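Local atomic coordinates of beta-phenylalanine aminotransferase (Variovorax paradoxus, PDB entry 4AO9), a protein that transfers the amino group of beta-phenylalanine to a keto acid acceptor, using pyridoxal-5'-phosphate as cofactor, as a class III aminotransferase. Residues Tyr89-Ile93 and Asp431-Tyr435; Leu243-Arg247 and Leu276-Asp281; Ile289-Phe295 and Met326-Gly331. All coordinates share one frame; numbering follows the deposited sequence.

Contact 1: residues Tyr89-Ile93 and Asp431-Tyr435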
# COMPACT_ATOMS: atom_id res chain seq x y z
N TYR A 89 7.57 -1.63 -28.79
CA TYR A 89 6.45 -2.55 -28.78
C TYR A 89 5.12 -1.83 -28.64
O TYR A 89 5.03 -0.78 -28.00
CB TYR A 89 6.54 -3.50 -27.59
CG TYR A 89 7.84 -4.22 -27.41
CD1 TYR A 89 8.09 -5.42 -28.09
CD2 TYR A 89 8.81 -3.72 -26.55
CE1 TYR A 89 9.29 -6.09 -27.92
CE2 TYR A 89 10.01 -4.39 -26.38
CZ TYR A 89 10.24 -5.57 -27.06
OH TYR A 89 11.43 -6.22 -26.87
N ALA A 90 4.09 -2.42 -29.24
CA ALA A 90 2.73 -2.08 -28.86
C ALA A 90 2.43 -2.81 -27.56
O ALA A 90 2.65 -4.02 -27.45
CB ALA A 90 1.74 -2.50 -29.95
N ASP A 91 1.95 -2.05 -26.57
CA ASP A 91 1.68 -2.55 -25.22
C ASP A 91 0.29 -3.17 -25.11
O ASP A 91 -0.71 -2.46 -25.16
CB ASP A 91 1.80 -1.38 -24.25
CG ASP A 91 1.43 -1.75 -22.83
OD1 ASP A 91 1.43 -2.95 -22.49
OD2 ASP A 91 1.15 -0.81 -22.05
N PHE A 92 0.25 -4.48 -24.92
CA PHE A 92 -1.00 -5.21 -24.70
C PHE A 92 -1.13 -5.77 -23.29
O PHE A 92 -1.85 -6.75 -23.06
CB PHE A 92 -1.15 -6.33 -25.76
CG PHE A 92 -1.69 -5.83 -27.06
CD1 PHE A 92 -0.85 -5.23 -27.99
CD2 PHE A 92 -3.05 -5.92 -27.34
CE1 PHE A 92 -1.36 -4.75 -29.20
CE2 PHE A 92 -3.56 -5.45 -28.53
CZ PHE A 92 -2.72 -4.86 -29.46
N ILE A 93 -0.47 -5.13 -22.33
CA ILE A 93 -0.61 -5.53 -20.92
C ILE A 93 -0.93 -4.34 -19.99
O ILE A 93 -1.64 -4.50 -18.99
CB ILE A 93 0.61 -6.41 -20.47
CG1 ILE A 93 0.51 -6.80 -18.99
CG2 ILE A 93 1.93 -5.72 -20.76
CD1 ILE A 93 -0.75 -7.60 -18.61
N ASP A 431 -3.23 -1.29 -34.18
CA ASP A 431 -2.52 -2.05 -33.15
C ASP A 431 -3.23 -3.37 -32.89
O ASP A 431 -2.60 -4.43 -32.81
CB ASP A 431 -2.46 -1.27 -31.83
CG ASP A 431 -1.56 -0.04 -31.88
OD1 ASP A 431 -0.58 -0.02 -32.66
OD2 ASP A 431 -1.83 0.91 -31.13
N ILE A 432 -4.54 -3.30 -32.76
CA ILE A 432 -5.35 -4.48 -32.49
C ILE A 432 -5.28 -5.47 -33.67
O ILE A 432 -5.14 -6.67 -33.48
CB ILE A 432 -6.79 -4.10 -32.08
CG1 ILE A 432 -6.75 -3.41 -30.69
CG2 ILE A 432 -7.69 -5.32 -32.08
CD1 ILE A 432 -8.07 -2.82 -30.22
N ASP A 433 -5.33 -4.94 -34.90
CA ASP A 433 -5.16 -5.78 -36.09
C ASP A 433 -3.83 -6.53 -36.05
O ASP A 433 -3.77 -7.70 -36.43
CB ASP A 433 -5.22 -4.93 -37.37
CG ASP A 433 -6.62 -4.48 -37.73
OD1 ASP A 433 -7.60 -5.10 -37.26
OD2 ASP A 433 -6.74 -3.50 -38.50
N ARG A 434 -2.78 -5.85 -35.59
CA ARG A 434 -1.46 -6.46 -35.48
C ARG A 434 -1.43 -7.59 -34.46
O ARG A 434 -0.76 -8.59 -34.68
CB ARG A 434 -0.37 -5.43 -35.18
CG ARG A 434 -0.04 -4.54 -36.38
CD ARG A 434 1.36 -3.96 -36.31
NE ARG A 434 1.56 -3.16 -35.10
CZ ARG A 434 1.08 -1.94 -34.91
NH1 ARG A 434 0.36 -1.33 -35.85
NH2 ARG A 434 1.31 -1.32 -33.76
N TYR A 435 -2.16 -7.44 -33.34
CA TYR A 435 -2.27 -8.53 -32.38
C TYR A 435 -2.90 -9.77 -33.02
O TYR A 435 -2.35 -10.87 -32.90
CB TYR A 435 -3.01 -8.11 -31.08
CG TYR A 435 -2.88 -9.18 -30.02
CD1 TYR A 435 -3.77 -10.25 -29.98
CD2 TYR A 435 -1.84 -9.16 -29.08
CE1 TYR A 435 -3.65 -11.27 -29.04
CE2 TYR A 435 -1.71 -10.18 -28.13
CZ TYR A 435 -2.62 -11.23 -28.12
OH TYR A 435 -2.51 -12.26 -27.23

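Contact 2: residues Leu243-Arg247 and Leu276-Asp281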
# COMPACT_ATOMS: atom_id res chain seq x y z
N LEU A 243 -22.88 -16.47 -9.05
CA LEU A 243 -22.81 -15.20 -8.34
C LEU A 243 -24.12 -14.88 -7.60
O LEU A 243 -24.08 -14.40 -6.48
CB LEU A 243 -22.37 -14.06 -9.27
CG LEU A 243 -20.98 -14.19 -9.91
CD1 LEU A 243 -20.77 -13.05 -10.89
CD2 LEU A 243 -19.87 -14.21 -8.85
N GLN A 244 -25.26 -15.18 -8.22
CA GLN A 244 -26.55 -15.04 -7.54
C GLN A 244 -26.66 -15.97 -6.33
O GLN A 244 -27.20 -15.57 -5.29
CB GLN A 244 -27.71 -15.24 -8.53
CG GLN A 244 -29.10 -14.95 -7.96
CD GLN A 244 -29.28 -13.51 -7.45
OE1 GLN A 244 -28.65 -12.57 -7.94
NE2 GLN A 244 -30.17 -13.35 -6.47
N ALA A 245 -26.15 -17.19 -6.45
CA ALA A 245 -26.13 -18.12 -5.32
C ALA A 245 -25.33 -17.55 -4.15
O ALA A 245 -25.72 -17.72 -3.00
CB ALA A 245 -25.58 -19.48 -5.74
N LEU A 246 -24.24 -16.85 -4.44
CA LEU A 246 -23.45 -16.22 -3.38
C LEU A 246 -24.22 -15.11 -2.66
O LEU A 246 -24.21 -15.02 -1.44
CB LEU A 246 -22.14 -15.66 -3.95
CG LEU A 246 -21.20 -16.67 -4.62
CD1 LEU A 246 -19.87 -16.00 -4.92
CD2 LEU A 246 -21.00 -17.95 -3.79
N ARG A 247 -24.89 -14.25 -3.43
CA ARG A 247 -25.69 -13.18 -2.87
C ARG A 247 -26.81 -13.76 -2.00
O ARG A 247 -27.00 -13.33 -0.86
CB ARG A 247 -26.24 -12.27 -3.99
CG ARG A 247 -27.25 -11.20 -3.54
CD ARG A 247 -26.62 -10.07 -2.71
NE ARG A 247 -26.40 -10.47 -1.31
CZ ARG A 247 -25.72 -9.75 -0.42
NH1 ARG A 247 -25.16 -8.59 -0.76
NH2 ARG A 247 -25.58 -10.21 0.82
N LEU A 276 -24.28 -6.91 -14.08
CA LEU A 276 -24.90 -8.19 -13.73
C LEU A 276 -26.14 -8.03 -12.86
O LEU A 276 -26.94 -8.96 -12.73
CB LEU A 276 -23.89 -9.11 -13.04
CG LEU A 276 -22.66 -9.50 -13.88
CD1 LEU A 276 -21.64 -10.24 -13.02
CD2 LEU A 276 -23.06 -10.33 -15.12
N GLY A 277 -26.28 -6.87 -12.23
CA GLY A 277 -27.41 -6.58 -11.34
C GLY A 277 -27.35 -7.29 -10.00
O GLY A 277 -28.38 -7.70 -9.45
N ILE A 278 -26.14 -7.45 -9.46
CA ILE A 278 -25.96 -8.04 -8.14
C ILE A 278 -25.27 -7.04 -7.22
O ILE A 278 -24.17 -6.55 -7.53
CB ILE A 278 -25.17 -9.37 -8.19
CG1 ILE A 278 -25.83 -10.34 -9.18
CG2 ILE A 278 -25.08 -10.00 -6.79
CD1 ILE A 278 -25.00 -11.55 -9.54
N ARG A 279 -25.92 -6.75 -6.11
CA ARG A 279 -25.44 -5.75 -5.14
C ARG A 279 -24.66 -6.42 -4.02
O ARG A 279 -25.22 -7.21 -3.27
CB ARG A 279 -26.62 -4.97 -4.55
CG ARG A 279 -26.24 -4.01 -3.42
CD ARG A 279 -25.90 -2.63 -3.94
NE ARG A 279 -27.05 -1.73 -4.00
CZ ARG A 279 -27.20 -0.62 -3.28
NH1 ARG A 279 -26.26 -0.22 -2.43
NH2 ARG A 279 -28.30 0.12 -3.42
N SER A 280 -23.38 -6.10 -3.91
CA SER A 280 -22.59 -6.54 -2.74
C SER A 280 -22.69 -5.53 -1.60
O SER A 280 -22.97 -4.35 -1.81
CB SER A 280 -21.13 -6.75 -3.14
OG SER A 280 -20.58 -5.57 -3.70
N ASP A 281 -22.46 -6.01 -0.38
CA ASP A 281 -22.45 -5.16 0.81
C ASP A 281 -21.26 -4.22 0.87
O ASP A 281 -21.38 -3.09 1.35
CB ASP A 281 -22.51 -6.02 2.07
CG ASP A 281 -23.74 -6.87 2.11
OD1 ASP A 281 -24.80 -6.34 2.52
OD2 ASP A 281 -23.67 -8.05 1.71
O HOH W 1 -29.32 -9.86 -7.39

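Contact 3: residues Ile289-Phe295 and Met326-Gly331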
# COMPACT_ATOMS: atom_id res chain seq x y z
N ILE A 289 -8.17 3.38 -11.02
CA ILE A 289 -8.98 4.42 -10.39
C ILE A 289 -8.13 5.57 -9.83
O ILE A 289 -8.60 6.70 -9.76
CB ILE A 289 -9.97 3.82 -9.34
CG1 ILE A 289 -10.95 2.83 -9.99
CG2 ILE A 289 -10.72 4.92 -8.60
CD1 ILE A 289 -12.19 3.48 -10.60
N GLY A 290 -6.87 5.29 -9.47
CA GLY A 290 -5.95 6.33 -9.02
C GLY A 290 -5.18 7.05 -10.11
O GLY A 290 -4.17 7.68 -9.83
N GLY A 291 -5.65 6.94 -11.35
CA GLY A 291 -5.05 7.65 -12.48
C GLY A 291 -3.67 7.16 -12.88
O GLY A 291 -2.94 7.86 -13.60
N GLY A 292 -3.32 5.96 -12.42
CA GLY A 292 -1.99 5.40 -12.63
C GLY A 292 -1.08 5.55 -11.43
O GLY A 292 0.03 5.03 -11.43
N MET A 293 -1.56 6.24 -10.39
CA MET A 293 -0.82 6.40 -9.15
C MET A 293 -1.23 5.32 -8.14
O MET A 293 -2.30 4.74 -8.27
CB MET A 293 -1.10 7.79 -8.55
CG MET A 293 -0.91 8.97 -9.52
SD MET A 293 0.81 9.17 -10.03
CE MET A 293 1.62 9.46 -8.46
N SER A 294 -0.39 5.08 -7.14
CA SER A 294 -0.70 4.13 -6.06
C SER A 294 -2.09 4.39 -5.53
O SER A 294 -2.45 5.54 -5.24
CB SER A 294 0.30 4.29 -4.91
OG SER A 294 0.18 5.58 -4.33
N PHE A 295 -2.91 3.35 -5.43
CA PHE A 295 -4.31 3.56 -5.08
C PHE A 295 -5.03 2.27 -4.71
O PHE A 295 -4.76 1.22 -5.30
CB PHE A 295 -5.05 4.17 -6.28
CG PHE A 295 -6.53 4.32 -6.06
CD1 PHE A 295 -7.03 5.46 -5.46
CD2 PHE A 295 -7.41 3.31 -6.44
CE1 PHE A 295 -8.39 5.60 -5.22
CE2 PHE A 295 -8.78 3.43 -6.18
CZ PHE A 295 -9.26 4.58 -5.59
N MET A 326 -1.46 13.80 -4.92
CA MET A 326 -1.12 13.41 -6.29
C MET A 326 -2.05 12.32 -6.81
O MET A 326 -2.57 12.43 -7.92
CB MET A 326 0.34 13.00 -6.36
CG MET A 326 1.27 14.19 -6.14
SD MET A 326 2.96 13.70 -5.78
CE MET A 326 3.45 13.07 -7.38
N THR A 327 -2.27 11.29 -6.01
CA THR A 327 -3.26 10.25 -6.34
C THR A 327 -4.66 10.83 -6.49
O THR A 327 -5.37 10.50 -7.44
CB THR A 327 -3.27 9.12 -5.28
OG1 THR A 327 -1.97 8.49 -5.27
CG2 THR A 327 -4.36 8.07 -5.58
N MET A 328 -5.07 11.68 -5.56
CA MET A 328 -6.42 12.26 -5.61
C MET A 328 -6.61 13.07 -6.89
O MET A 328 -7.66 12.98 -7.53
CB MET A 328 -6.70 13.13 -4.38
CG MET A 328 -6.59 12.41 -3.02
SD MET A 328 -7.74 11.06 -2.69
CE MET A 328 -6.77 9.62 -3.12
N ALA A 329 -5.59 13.85 -7.26
CA ALA A 329 -5.65 14.66 -8.48
C ALA A 329 -5.65 13.78 -9.73
O ALA A 329 -6.46 13.98 -10.64
CB ALA A 329 -4.49 15.65 -8.51
N ALA A 330 -4.75 12.80 -9.77
CA ALA A 330 -4.62 11.96 -10.96
C ALA A 330 -5.86 11.12 -11.18
O ALA A 330 -6.35 10.98 -12.31
CB ALA A 330 -3.39 11.05 -10.85
N GLY A 331 -6.40 10.55 -10.10
CA GLY A 331 -7.60 9.74 -10.20
C GLY A 331 -8.77 10.53 -10.75
O GLY A 331 -9.47 10.07 -11.66
O HOH W 2 0.72 8.32 -5.33

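Contact 1: residues Tyr89-Ile93 and Asp431-Tyr435
Ala-90 and Phe-92 face Asp-431 to Tyr-435 from the end of a strand and the loop after it, with the CA atoms of Ala-90 and Asp-431 6.8 Å apart and those of Phe-92 and Tyr-435 8.5 Å apart. No hydrogen bond joins the two backbones; side chains fill the gap. Phe-92 CZ lies 3.6 Å from Tyr-435 CB, which sits over one face of the ring in a CH-pi contact. At the ring's edge, near its plane, lie Asp-431 O and Ile-432 CA, so the ring meets the helix backbone with its edge and Tyr-435 with its face. Tyr-435, with CG anti to the backbone N (chi1 -170°), brings CD2 over the same broad side of the Phe-92 ring, toward the rim, the two planes oblique at 35°. The contact seats helix 429-445 on the small mixed sheet holding strand 88-91, and Val-421 and Ile-413 touch the side chains of both Phe-92 and Tyr-435. Ala-90 is small enough to admit Arg-434, whose NH2 comes within 4.0 Å of Ala-90 CB. At the end of the strand, Asp-91 OD1 accepts from Ile-93 N (2.9 Å), an Asx turn running from Asp-91 through Phe-92 to Ile-93.

Contact 2: residues Leu243-Arg247 and Leu276-Asp281
With CG of Arg-247 anti to the backbone N (chi1 172°), the chain leaves its helix toward the loop, and bends at chi2 and chi3 carry the guanidinium past Ile-278 to Asp-281. On the other side, the Asp-281 carboxylate stands beside its own backbone N, which turns its end toward the helix. Arginine suits this place because its flat guanidinium offers two N-H directions from NH1 and a further one from NH2 in one plane, and can meet a carbonyl and a carboxylate together. NH1 donates to Arg-279 O at 2.9 Å, nearly straight (166°), and also to Asp-281 OD2. Both acceptors lie close to the guanidinium plane. NH2 donates to the syn lone pair of the same OD2, at 3.0 Å, whereas NH1 meets that oxygen from above the carboxylate plane; guanidinium and carboxylate are turned 85° apart. The salt bridge is therefore end-on but converges on one oxygen. OD2 is also bonded to Leu-257 N, and OD1 pairs with Arg-301, so the carboxylate is held from several directions and probably stays ionised.

Apolar groups fill the rest. Ile-278 is branched, so its two arms part: CG2 lies against Arg-247 CB, while CD1 reaches Leu-243 CB at 3.6 Å. Leu-243 CD1 meets Leu-276 CD1 at 3.6 Å, the two leucines crossing at a slant. Gln-244, whose NE2 is bonded to Glu-248, turns OE1 to a water that donates to it (2.8 Å) and to Gly-277 O. Gly-277, at positive phi, is the C-prime residue of the Schellman motif ending helix 272-276. Helix 240-253 thus packs against the connection leading into strand 282-286, next to strand 256-260, in the layered alpha/beta large domain of fold type I PLP enzymes.

Contact 3: residues Ile289-Phe295 and Met326-Gly331
Ile-289 meets Gly-331 through its backbone, its O lying 3.2 Å from Gly-331 CA. Glycine on the helix makes this possible, since a CB at Gly-331 would run into that oxygen. At Gly-290 the two backbones approach most nearly, with the CA atoms of Gly-290 and Gly-331 4.0 Å apart, and Gly-290 O rests on Ala-330 CB. Gly-291 continues the approach: its CA makes a CA-H...O contact with Ala-330 O at 3.6 Å, where a side chain would collide with the helix backbone. Gly-290 to Met-293 form a type I' beta turn, closed by Met-293 N to Gly-290 O, within the link between strands 282-286 and 296-300 of the large domain's central sheet. The turn lies at the dimer interface: Gly-292 O is bonded to Asn-121 of the second subunit.

Met-293 then turns its flexible side chain onto the helix, meeting Met-326 at a slant. With CG beside the backbone N (chi1 -52°), CG presses tightly on Ala-330 CB at 3.5 Å, and bends at chi2 and chi3 bring CE to Met-326 CE at 4.2 Å. Met-293 and Met-326 each also pack on the other methionine of the second subunit. Ser-294 supplies the direct hydrogen bond: its O accepts from Thr-327 OG1 at 3.0 Å, in the carbonyl plane. A water bridges Ser-294 OG and Thr-327 OG1, donating to the latter. Phe-295 closes the segment with its ring edge near Thr-327 CG2, CD1 approaching to 3.7 Å; one ring face is backed by the peptide between Ile-289 and Gly-290, and its side chain lies about 7 Å from a bound PLP.

From the N terminus, the first of the contact segments, on strand 88-91, meets helix 429-445 near the C terminus, so contact 1 closes a loop of 337 residues that encloses both other contacts. Within it, contacts 2 and 3 follow in series: 243-247 is met by 276-281 after strand 256-260 and helix 272-276, and only then does 289-295 begin, to be met by 326-331. No two contacts cross or touch. Contact 1 ties the C-terminal helix 429-445 to the small mixed sheet, whereas contacts 2 and 3 involve loops that lead into strands 282-286 and 296-300 of the seven-stranded sheet, held by helices 240-253 and 325-337. Contacts 1 and 2 lie on opposite sides of the chain's centre.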